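Local coordinates for signal recognition particle receptor subunit beta (Mus musculus, PDB 2FH5), which binds GTP as part of the signal recognition particle receptor, helping target nascent secretory proteins to the endoplasmic reticulum membrane, at residues L22-L27 against S42-K47; Q36-D41 against L58-G63; R8-V13 against A79-F84. All blocks are in the same frame, centred on the assembly; numbering follows the deposited sequence.

Overall arrangement
Contact 3 is the core of the three: it joins two parallel strands, its centre lies about 8 Å from the centre of the chain, and backbone hydrogen bonds, with one bulge, hold it. Contacts 1 and 2 lie farther out, at about 14 and 13 Å, and the chain of another protein borders both. Contact 1 sets the helix after the P-loop on strand 42-47 through van der Waals packing, without a hydrogen bond. Contact 2 combines proline packing with magnesium, water and phosphate. All three share one sheet: strand 55-60 pairs with 42-47 of contact 1 and with 9-13 of contact 3, while its end enters the nucleotide site of contact 2.

Contact 1: residues L22-L27 against S42-K47; sequences LLFVRL and SSAIYK. With GTP (guanosine-5'-triphosphate), chain D.
On the helix whose F24 and L27 meet strand 42-47, the backbone atom L22 N donates a hydrogen bond to O1A of GTP at 2.9 Å, with an angle of 153° at the hydrogen. The side chain of L22 adds a van der Waals contact, CD2 coming within 3.5 Å of the ribose O2' of GTP. L22 belongs to the experimentally established GTP site, so one helix serves both nucleotide and strand.

No hydrogen bond joins the segments; the contact is van der Waals packing. CG of F24 stands anti to the backbone N (chi1 176°), and the far end of the ring, CE1, CZ and CE2, meets the strand. Ring atom F24 CZ lies 3.9 Å from S43 C, which meets the ring edge in its plane, and the same CZ is 4.2 Å from A44 CB. S42 OG approaches obliquely, 3.8 Å from F24 CE2. An alanine in place of F24 would probably open a gap between helix and strand, leaving S42 OG and A44 CB without the ring that packs on them.

Farther along, L27 and Y46 cross obliquely. L27 O sits at the edge of the tyrosine ring, near its plane and 3.2 Å from Y46 CE1, while L27 CD2 lies 3.9 Å from Y46 OH. That hydroxyl is hydrogen-bonded to E207.

The axes of the short segments approach to 10.3 Å at 42°. Within this chain strand 42-47 is the outermost of the sheet; S43 makes backbone hydrogen bonds to the chain of another protein, from which an apolar side chain packs on F24. The strand pairs antiparallel with 55-60, whose L58 also touches F24 and Y46, and helix 204-213 covers L27.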
loop_
_atom_site.group_PDB
_atom_site.type_symbol
_atom_site.label_atom_id
_atom_site.label_comp_id
_atom_site.label_asym_id
_atom_site.label_seq_id
_atom_site.Cartn_x
_atom_site.Cartn_y
_atom_site.Cartn_z
ATOM N N LEU B 22 -3.894 -2.286 2.297
ATOM C CA LEU B 22 -5.204 -2.903 2.410
ATOM C C LEU B 22 -5.602 -3.040 3.886
ATOM O O LEU B 22 -6.750 -2.783 4.217
ATOM C CB LEU B 22 -5.261 -4.255 1.716
ATOM C CG LEU B 22 -6.717 -4.751 1.629
ATOM C CD1 LEU B 22 -7.581 -3.671 1.045
ATOM C CD2 LEU B 22 -6.837 -6.013 0.772
ATOM N N LEU B 23 -4.670 -3.405 4.773
ATOM C CA LEU B 23 -5.000 -3.510 6.199
ATOM C C LEU B 23 -5.433 -2.148 6.699
ATOM O O LEU B 23 -6.412 -2.022 7.415
ATOM C CB LEU B 23 -3.796 -3.955 7.025
ATOM C CG LEU B 23 -3.442 -5.433 7.002
ATOM C CD1 LEU B 23 -2.210 -5.666 7.834
ATOM C CD2 LEU B 23 -4.614 -6.224 7.545
ATOM N N PHE B 24 -4.669 -1.132 6.316
ATOM C CA PHE B 24 -4.925 0.252 6.675
ATOM C C PHE B 24 -6.375 0.603 6.290
ATOM O O PHE B 24 -7.116 1.171 7.096
ATOM C CB PHE B 24 -3.895 1.114 5.925
ATOM C CG PHE B 24 -4.044 2.598 6.091
ATOM C CD1 PHE B 24 -3.583 3.241 7.227
ATOM C CD2 PHE B 24 -4.524 3.378 5.041
ATOM C CE1 PHE B 24 -3.582 4.657 7.316
ATOM C CE2 PHE B 24 -4.531 4.792 5.119
ATOM C CZ PHE B 24 -4.056 5.424 6.253
ATOM N N VAL B 25 -6.779 0.243 5.074
ATOM C CA VAL B 25 -8.132 0.523 4.588
ATOM C C VAL B 25 -9.186 -0.253 5.385
ATOM O O VAL B 25 -10.187 0.299 5.822
ATOM C CB VAL B 25 -8.273 0.158 3.079
ATOM C CG1 VAL B 25 -9.733 0.252 2.646
ATOM C CG2 VAL B 25 -7.417 1.094 2.240
ATOM N N ARG B 26 -8.954 -1.540 5.546
ATOM C CA ARG B 26 -9.844 -2.409 6.292
ATOM C C ARG B 26 -10.090 -1.921 7.733
ATOM O O ARG B 26 -11.194 -2.069 8.256
ATOM C CB ARG B 26 -9.246 -3.805 6.352
ATOM C CG ARG B 26 -10.265 -4.868 6.421
ATOM C CD ARG B 26 -10.569 -5.280 5.023
ATOM N NE ARG B 26 -11.987 -5.531 4.812
ATOM C CZ ARG B 26 -12.479 -6.026 3.684
ATOM N NH1 ARG B 26 -11.649 -6.327 2.685
ATOM N NH2 ARG B 26 -13.794 -6.180 3.543
ATOM N N LEU B 27 -9.058 -1.356 8.366
ATOM C CA LEU B 27 -9.159 -0.871 9.734
ATOM C C LEU B 27 -9.957 0.409 9.818
ATOM O O LEU B 27 -10.660 0.653 10.794
ATOM C CB LEU B 27 -7.764 -0.615 10.336
ATOM C CG LEU B 27 -6.981 -1.846 10.800
ATOM C CD1 LEU B 27 -5.548 -1.488 11.095
ATOM C CD2 LEU B 27 -7.634 -2.426 12.031
ATOM N N SER B 42 0.687 7.544 3.969
ATOM C CA SER B 42 -0.662 8.043 4.121
ATOM C C SER B 42 -1.034 7.831 5.603
ATOM O O SER B 42 -0.547 6.916 6.280
ATOM C CB SER B 42 -1.648 7.365 3.137
ATOM O OG SER B 42 -1.554 5.958 3.073
ATOM N N SER B 43 -1.876 8.701 6.125
ATOM C CA SER B 43 -2.229 8.616 7.531
ATOM C C SER B 43 -3.687 8.987 7.753
ATOM O O SER B 43 -4.292 9.675 6.931
ATOM C CB SER B 43 -1.338 9.576 8.307
ATOM O OG SER B 43 -1.570 10.902 7.864
ATOM N N ALA B 44 -4.239 8.527 8.870
ATOM C CA ALA B 44 -5.618 8.806 9.226
ATOM C C ALA B 44 -5.871 8.398 10.681
ATOM O O ALA B 44 -5.165 7.543 11.234
ATOM C CB ALA B 44 -6.544 8.059 8.312
ATOM N N ILE B 45 -6.894 8.993 11.288
ATOM C CA ILE B 45 -7.215 8.712 12.672
ATOM C C ILE B 45 -8.042 7.443 12.866
ATOM O O ILE B 45 -9.021 7.205 12.165
ATOM C CB ILE B 45 -7.949 9.909 13.294
ATOM C CG1 ILE B 45 -6.971 11.067 13.462
ATOM C CG2 ILE B 45 -8.540 9.532 14.635
ATOM C CD1 ILE B 45 -7.646 12.386 13.785
ATOM N N TYR B 46 -7.646 6.631 13.838
ATOM C CA TYR B 46 -8.354 5.393 14.130
ATOM C C TYR B 46 -8.940 5.424 15.555
ATOM O O TYR B 46 -8.199 5.561 16.525
ATOM C CB TYR B 46 -7.386 4.209 13.982
ATOM C CG TYR B 46 -7.968 2.844 14.304
ATOM C CD1 TYR B 46 -8.894 2.240 13.464
ATOM C CD2 TYR B 46 -7.560 2.146 15.439
ATOM C CE1 TYR B 46 -9.406 0.959 13.745
ATOM C CE2 TYR B 46 -8.058 0.876 15.730
ATOM C CZ TYR B 46 -8.978 0.286 14.885
ATOM O OH TYR B 46 -9.475 -0.969 15.184
ATOM N N LYS B 47 -10.265 5.318 15.675
ATOM C CA LYS B 47 -10.903 5.293 16.990
ATOM C C LYS B 47 -10.907 3.843 17.440
ATOM O O LYS B 47 -11.539 2.982 16.824
ATOM C CB LYS B 47 -12.341 5.812 16.930
ATOM C CG LYS B 47 -12.473 7.280 16.526
ATOM C CD LYS B 47 -11.766 8.223 17.488
ATOM C CE LYS B 47 -11.969 9.676 17.060
ATOM N NZ LYS B 47 -11.202 10.647 17.898
HETATM P PG GTP D . 3.466 -1.363 -0.962
HETATM O O1G GTP D . 4.181 -1.693 -2.181
HETATM O O2G GTP D . 2.628 -0.133 -1.088
HETATM O O3G GTP D . 4.440 -1.265 0.232
HETATM O O3B GTP D . 2.395 -2.704 -0.782
HETATM P PB GTP D . 1.371 -2.902 0.339
HETATM O O1B GTP D . 1.978 -3.666 1.471
HETATM O O2B GTP D . 0.715 -1.622 0.818
HETATM O O3A GTP D . 0.353 -3.872 -0.419
HETATM P PA GTP D . -1.191 -3.703 -0.679
HETATM O O1A GTP D . -1.910 -3.363 0.508
HETATM O O2A GTP D . -1.425 -2.726 -1.798
HETATM O "O5'" GTP D . -1.500 -5.211 -1.054
HETATM C "C5'" GTP D . -0.888 -5.754 -2.211
HETATM C "C4'" GTP D . -1.848 -6.741 -2.873
HETATM O "O4'" GTP D . -2.177 -7.824 -1.975
HETATM C "C3'" GTP D . -3.201 -6.136 -3.261
HETATM O "O3'" GTP D . -3.658 -6.665 -4.539
HETATM C "C2'" GTP D . -4.095 -6.542 -2.125
HETATM O "O2'" GTP D . -5.511 -6.480 -2.396
HETATM C "C1'" GTP D . -3.579 -7.930 -1.743
HETATM N N9 GTP D . -3.744 -8.273 -0.342
HETATM C C8 GTP D . -3.417 -7.467 0.755
HETATM N N7 GTP D . -3.694 -8.100 1.893
HETATM C C5 GTP D . -4.218 -9.361 1.535
HETATM C C6 GTP D . -4.681 -10.465 2.274
HETATM O O6 GTP D . -4.745 -10.623 3.478
HETATM N N1 GTP D . -5.153 -11.589 1.544
HETATM C C2 GTP D . -5.174 -11.633 0.162
HETATM N N2 GTP D . -5.661 -12.744 -0.458
HETATM N N3 GTP D . -4.716 -10.566 -0.545
HETATM C C4 GTP D . -4.252 -9.450 0.142
#

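Contact 2: residues Q36-D41 against L58-G63; sequences QTSITD and LIDLPG. With MG (magnesium ion), chain C; GTP (guanosine-5'-triphosphate), chain D.
P62 and S38 point their beta carbons toward one another's segments, and the proline ring lies against the S38-T40 backbone. P62 CG is 3.3 Å from T40 O, and P62 CB is 3.6 Å from S38 O. D41 adds two contacts: its CA lies 3.2 Å from D60 O in a CA-H...O contact, and its CB is 3.7 Å from L61 CD2. No direct hydrogen bond joins the two segments; water 2 instead lies between T40 O and D60 O, placed to bridge them.

The polar side chains turn to the metal. With S38 OG beside its own backbone N (chi1 -66°), the hydroxyl oxygen binds magnesium at 2.3 Å. D60, CG anti to its backbone N (chi1 168°), stays in the second shell: OD1 accepts a hydrogen bond at 2.8 Å from water 3, itself a magnesium ligand, while OD2 is hydrogen-bonded to T21 OG1. T21, O2G and O2B of GTP, and waters 1 and 3 complete the six ligands. S38 OG also meets the backbone of another protein's chain in a hydrogen bond.

Both segments read the gamma phosphate: S38 N donates to O2G of GTP at 2.9 Å and G63 N to O3G at 2.8 Å. The sequence D60-L61-P62-G63 fits the DxxG motif of switch II, and S38 the metal-binding position of switch I, in Ras-like GTPases. As in those relatives, loss of the gamma phosphate would probably remove both backbone N-H hydrogen bonds to it, and the water- and proline-mediated contact could then loosen.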
loop_
_atom_site.group_PDB
_atom_site.type_symbol
_atom_site.label_atom_id
_atom_site.label_comp_id
_atom_site.label_asym_id
_atom_site.label_seq_id
_atom_site.Cartn_x
_atom_site.Cartn_y
_atom_site.Cartn_z
ATOM N N GLN B 36 -2.501 0.160 -5.478
ATOM C CA GLN B 36 -1.332 0.036 -6.338
ATOM C C GLN B 36 -0.154 0.270 -5.395
ATOM O O GLN B 36 -0.325 0.754 -4.268
ATOM C CB GLN B 36 -1.339 1.126 -7.413
ATOM C CG GLN B 36 -2.560 1.104 -8.362
ATOM C CD GLN B 36 -2.629 -0.114 -9.286
ATOM O OE1 GLN B 36 -3.614 -0.309 -9.970
ATOM N NE2 GLN B 36 -1.579 -0.928 -9.304
ATOM N N THR B 37 1.043 -0.063 -5.844
ATOM C CA THR B 37 2.225 0.184 -5.047
ATOM C C THR B 37 2.236 1.643 -4.566
ATOM O O THR B 37 2.073 2.579 -5.360
ATOM C CB THR B 37 3.480 -0.094 -5.878
ATOM O OG1 THR B 37 3.449 -1.462 -6.287
ATOM C CG2 THR B 37 4.753 0.140 -5.083
ATOM N N SER B 38 2.432 1.815 -3.258
ATOM C CA SER B 38 2.457 3.128 -2.617
ATOM C C SER B 38 3.759 3.868 -2.838
ATOM O O SER B 38 4.824 3.270 -2.730
ATOM C CB SER B 38 2.246 2.970 -1.106
ATOM O OG SER B 38 0.948 2.489 -0.826
ATOM N N ILE B 39 3.686 5.169 -3.122
ATOM C CA ILE B 39 4.911 5.928 -3.312
ATOM C C ILE B 39 5.174 6.994 -2.230
ATOM O O ILE B 39 6.248 7.588 -2.199
ATOM C CB ILE B 39 5.011 6.526 -4.752
ATOM C CG1 ILE B 39 4.060 7.687 -4.937
ATOM C CG2 ILE B 39 4.643 5.463 -5.784
ATOM C CD1 ILE B 39 4.097 8.196 -6.368
ATOM N N THR B 40 4.190 7.251 -1.375
ATOM C CA THR B 40 4.349 8.142 -0.212
ATOM C C THR B 40 3.552 7.514 0.923
ATOM O O THR B 40 2.797 6.564 0.730
ATOM C CB THR B 40 3.789 9.600 -0.345
ATOM O OG1 THR B 40 2.422 9.567 -0.770
ATOM C CG2 THR B 40 4.625 10.425 -1.276
ATOM N N ASP B 41 3.714 8.073 2.103
ATOM C CA ASP B 41 2.998 7.601 3.269
ATOM C C ASP B 41 1.591 8.183 3.246
ATOM O O ASP B 41 1.330 9.172 2.582
ATOM C CB ASP B 41 3.691 8.122 4.510
ATOM C CG ASP B 41 3.862 9.633 4.460
ATOM O OD1 ASP B 41 4.768 10.117 3.740
ATOM O OD2 ASP B 41 3.074 10.349 5.118
ATOM N N LEU B 58 -2.951 6.082 12.470
ATOM C CA LEU B 58 -2.347 5.033 11.659
ATOM C C LEU B 58 -1.568 5.715 10.538
ATOM O O LEU B 58 -2.069 6.665 9.922
ATOM C CB LEU B 58 -3.421 4.126 11.057
ATOM C CG LEU B 58 -4.509 3.576 11.987
ATOM C CD1 LEU B 58 -5.336 2.549 11.236
ATOM C CD2 LEU B 58 -3.896 2.920 13.218
ATOM N N ILE B 59 -0.336 5.257 10.314
ATOM C CA ILE B 59 0.528 5.771 9.253
ATOM C C ILE B 59 1.025 4.583 8.425
ATOM O O ILE B 59 1.751 3.717 8.927
ATOM C CB ILE B 59 1.744 6.504 9.809
ATOM C CG1 ILE B 59 1.303 7.729 10.607
ATOM C CG2 ILE B 59 2.665 6.907 8.685
ATOM C CD1 ILE B 59 2.491 8.519 11.178
ATOM N N ASP B 60 0.606 4.539 7.162
ATOM C CA ASP B 60 0.960 3.472 6.227
ATOM C C ASP B 60 2.238 3.871 5.512
ATOM O O ASP B 60 2.230 4.845 4.795
ATOM C CB ASP B 60 -0.216 3.301 5.241
ATOM C CG ASP B 60 0.117 2.425 4.007
ATOM O OD1 ASP B 60 0.881 1.445 4.124
ATOM O OD2 ASP B 60 -0.423 2.718 2.900
ATOM N N LEU B 61 3.327 3.129 5.689
ATOM C CA LEU B 61 4.605 3.487 5.028
ATOM C C LEU B 61 4.951 2.616 3.820
ATOM O O LEU B 61 4.866 1.406 3.876
ATOM C CB LEU B 61 5.780 3.452 6.030
ATOM C CG LEU B 61 5.704 4.371 7.273
ATOM C CD1 LEU B 61 6.977 4.279 8.103
ATOM C CD2 LEU B 61 5.493 5.816 6.835
ATOM N N PRO B 62 5.351 3.239 2.702
ATOM C CA PRO B 62 5.705 2.496 1.492
ATOM C C PRO B 62 6.773 1.429 1.762
ATOM O O PRO B 62 7.739 1.678 2.473
ATOM C CB PRO B 62 6.239 3.583 0.560
ATOM C CG PRO B 62 5.642 4.826 1.053
ATOM C CD PRO B 62 5.668 4.667 2.549
ATOM N N GLY B 63 6.618 0.252 1.173
ATOM C CA GLY B 63 7.603 -0.783 1.384
ATOM C C GLY B 63 8.760 -0.785 0.398
ATOM O O GLY B 63 9.745 -1.516 0.585
HETATM MG MG MG C . 0.917 0.394 0.064
HETATM P PG GTP D . 3.466 -1.363 -0.962
HETATM O O1G GTP D . 4.181 -1.693 -2.181
HETATM O O2G GTP D . 2.628 -0.133 -1.088
HETATM O O3G GTP D . 4.440 -1.265 0.232
HETATM O O3B GTP D . 2.395 -2.704 -0.782
HETATM P PB GTP D . 1.371 -2.902 0.339
HETATM O O1B GTP D . 1.978 -3.666 1.471
HETATM O O2B GTP D . 0.715 -1.622 0.818
HETATM O O3A GTP D . 0.353 -3.872 -0.419
HETATM P PA GTP D . -1.191 -3.703 -0.679
HETATM O O1A GTP D . -1.910 -3.363 0.508
HETATM O O2A GTP D . -1.425 -2.726 -1.798
HETATM O "O5'" GTP D . -1.500 -5.211 -1.054
HETATM C "C5'" GTP D . -0.888 -5.754 -2.211
HETATM C "C4'" GTP D . -1.848 -6.741 -2.873
HETATM O "O4'" GTP D . -2.177 -7.824 -1.975
HETATM C "C3'" GTP D . -3.201 -6.136 -3.261
HETATM O "O3'" GTP D . -3.658 -6.665 -4.539
HETATM C "C2'" GTP D . -4.095 -6.542 -2.125
HETATM O "O2'" GTP D . -5.511 -6.480 -2.396
HETATM C "C1'" GTP D . -3.579 -7.930 -1.743
HETATM N N9 GTP D . -3.744 -8.273 -0.342
HETATM C C8 GTP D . -3.417 -7.467 0.755
HETATM N N7 GTP D . -3.694 -8.100 1.893
HETATM C C5 GTP D . -4.218 -9.361 1.535
HETATM C C6 GTP D . -4.681 -10.465 2.274
HETATM O O6 GTP D . -4.745 -10.623 3.478
HETATM N N1 GTP D . -5.153 -11.589 1.544
HETATM C C2 GTP D . -5.174 -11.633 0.162
HETATM N N2 GTP D . -5.661 -12.744 -0.458
HETATM N N3 GTP D . -4.716 -10.566 -0.545
HETATM C C4 GTP D . -4.252 -9.450 0.142
HETATM O O HOH W 1 -0.331 -0.253 -1.479
HETATM O O HOH W 2 1.925 4.064 2.029
HETATM O O HOH W 3 2.105 0.970 1.694
#

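Contact 3: residues R8-V13 against A79-F84; sequences RAVLFV and ARAVVF
The rings of F12 and F84 each take a group of the partner strand over one face. V83 CB lies 3.9 Å above the plane of the F12 ring, displaced toward the rim, a CH-pi contact between side chains pointing the same way. Over the F84 ring sits V13 O, also toward the rim, and F84 CD2 touches V13 CG2 at 3.6 Å. At the start of both segments, the aliphatic part of R8 meets the guanidinium edge of R80, with R80 NH1 3.7 Å from R8 CG. The two guanidinium planes are 71° apart; A79 N lies over one face of that of R8, and R80 NE is hydrogen-bonded to I213 O.

The backbones form a parallel pair with a beta bulge: the register slips by one residue between A9 and V10. There A9 O accepts two bonds, from R80 N at 2.7 Å and from A81 N at 3.3 Å. Beyond it the pairing is regular, V83 N reaching L11 O at 2.7 Å with 173° at the hydrogen. L11 CD1 packs on A79 CB at 3.7 Å, and V10 CG1 on V83 CG2 at 3.8 Å.

Strand 9-13 is interior, hydrogen-bonded to 55-60 as well as to 79-87. Helix 204-213 covers the face carrying V10, A81 and V83; helix 91-110, whose F101 ring meets F84, covers that of V13 and F84.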
loop_
_atom_site.group_PDB
_atom_site.type_symbol
_atom_site.label_atom_id
_atom_site.label_comp_id
_atom_site.label_asym_id
_atom_site.label_seq_id
_atom_site.Cartn_x
_atom_site.Cartn_y
_atom_site.Cartn_z
ATOM N N ARG B 8 -1.031 8.564 19.990
ATOM C CA ARG B 8 0.193 8.583 19.135
ATOM C C ARG B 8 0.090 7.702 17.875
ATOM O O ARG B 8 -0.912 7.042 17.622
ATOM C CB ARG B 8 1.429 8.166 19.940
ATOM C CG ARG B 8 1.761 9.062 21.095
ATOM C CD ARG B 8 3.148 8.768 21.599
ATOM N NE ARG B 8 4.178 9.381 20.771
ATOM C CZ ARG B 8 5.487 9.231 20.976
ATOM N NH1 ARG B 8 5.928 8.483 21.979
ATOM N NH2 ARG B 8 6.361 9.834 20.184
ATOM N N ALA B 9 1.176 7.681 17.116
ATOM C CA ALA B 9 1.228 6.972 15.858
ATOM C C ALA B 9 1.586 5.496 15.881
ATOM O O ALA B 9 2.382 5.033 16.709
ATOM C CB ALA B 9 2.176 7.704 14.925
ATOM N N VAL B 10 0.961 4.768 14.956
ATOM C CA VAL B 10 1.216 3.356 14.747
ATOM C C VAL B 10 1.724 3.262 13.301
ATOM O O VAL B 10 1.008 3.601 12.368
ATOM C CB VAL B 10 -0.046 2.492 14.839
ATOM C CG1 VAL B 10 0.339 1.034 14.628
ATOM C CG2 VAL B 10 -0.731 2.691 16.182
ATOM N N LEU B 11 2.961 2.818 13.129
ATOM C CA LEU B 11 3.541 2.673 11.808
ATOM C C LEU B 11 3.353 1.273 11.208
ATOM O O LEU B 11 3.640 0.272 11.860
ATOM C CB LEU B 11 5.034 2.987 11.881
ATOM C CG LEU B 11 5.373 4.271 12.637
ATOM C CD1 LEU B 11 6.884 4.532 12.536
ATOM C CD2 LEU B 11 4.581 5.441 12.078
ATOM N N PHE B 12 2.844 1.197 9.982
ATOM C CA PHE B 12 2.698 -0.090 9.302
ATOM C C PHE B 12 3.866 -0.130 8.304
ATOM O O PHE B 12 3.999 0.756 7.445
ATOM C CB PHE B 12 1.366 -0.171 8.561
ATOM C CG PHE B 12 0.179 -0.342 9.464
ATOM C CD1 PHE B 12 -0.266 0.705 10.264
ATOM C CD2 PHE B 12 -0.467 -1.569 9.556
ATOM C CE1 PHE B 12 -1.340 0.529 11.151
ATOM C CE2 PHE B 12 -1.538 -1.748 10.440
ATOM C CZ PHE B 12 -1.972 -0.690 11.237
ATOM N N VAL B 13 4.724 -1.136 8.436
ATOM C CA VAL B 13 5.893 -1.254 7.582
ATOM C C VAL B 13 5.983 -2.689 7.117
ATOM O O VAL B 13 5.366 -3.554 7.715
ATOM C CB VAL B 13 7.207 -0.890 8.355
ATOM C CG1 VAL B 13 7.186 0.587 8.816
ATOM C CG2 VAL B 13 7.378 -1.825 9.547
ATOM N N ALA B 79 6.328 7.195 16.908
ATOM C CA ALA B 79 5.627 5.927 17.050
ATOM C C ALA B 79 5.401 5.358 18.440
ATOM O O ALA B 79 6.324 5.170 19.227
ATOM C CB ALA B 79 6.305 4.878 16.195
ATOM N N ARG B 80 4.146 5.065 18.712
ATOM C CA ARG B 80 3.743 4.452 19.951
ATOM C C ARG B 80 3.836 2.944 19.695
ATOM O O ARG B 80 4.046 2.148 20.621
ATOM C CB ARG B 80 2.298 4.830 20.251
ATOM C CG ARG B 80 1.656 4.055 21.358
ATOM C CD ARG B 80 0.210 4.486 21.509
ATOM N NE ARG B 80 -0.221 4.458 22.903
ATOM C CZ ARG B 80 0.149 5.352 23.814
ATOM N NH1 ARG B 80 0.952 6.354 23.477
ATOM N NH2 ARG B 80 -0.272 5.235 25.067
ATOM N N ALA B 81 3.668 2.561 18.426
ATOM C CA ALA B 81 3.717 1.161 18.038
ATOM C C ALA B 81 4.051 0.994 16.567
ATOM O O ALA B 81 3.808 1.882 15.756
ATOM C CB ALA B 81 2.392 0.483 18.344
ATOM N N VAL B 82 4.601 -0.168 16.238
ATOM C CA VAL B 82 4.988 -0.498 14.885
ATOM C C VAL B 82 4.395 -1.849 14.558
ATOM O O VAL B 82 4.521 -2.771 15.361
ATOM C CB VAL B 82 6.519 -0.611 14.746
ATOM C CG1 VAL B 82 6.902 -1.076 13.319
ATOM C CG2 VAL B 82 7.146 0.721 15.061
ATOM N N VAL B 83 3.727 -1.949 13.406
ATOM C CA VAL B 83 3.149 -3.210 12.936
ATOM C C VAL B 83 3.939 -3.556 11.704
ATOM O O VAL B 83 3.919 -2.814 10.704
ATOM C CB VAL B 83 1.687 -3.071 12.517
ATOM C CG1 VAL B 83 1.155 -4.428 12.011
ATOM C CG2 VAL B 83 0.861 -2.570 13.698
ATOM N N PHE B 84 4.676 -4.650 11.784
ATOM C CA PHE B 84 5.481 -5.089 10.659
ATOM C C PHE B 84 4.622 -6.139 9.959
ATOM O O PHE B 84 4.369 -7.220 10.508
ATOM C CB PHE B 84 6.816 -5.679 11.163
ATOM C CG PHE B 84 7.808 -5.991 10.073
ATOM C CD1 PHE B 84 7.666 -7.136 9.276
ATOM C CD2 PHE B 84 8.876 -5.135 9.829
ATOM C CE1 PHE B 84 8.584 -7.420 8.245
ATOM C CE2 PHE B 84 9.812 -5.403 8.793
ATOM C CZ PHE B 84 9.665 -6.544 8.004
#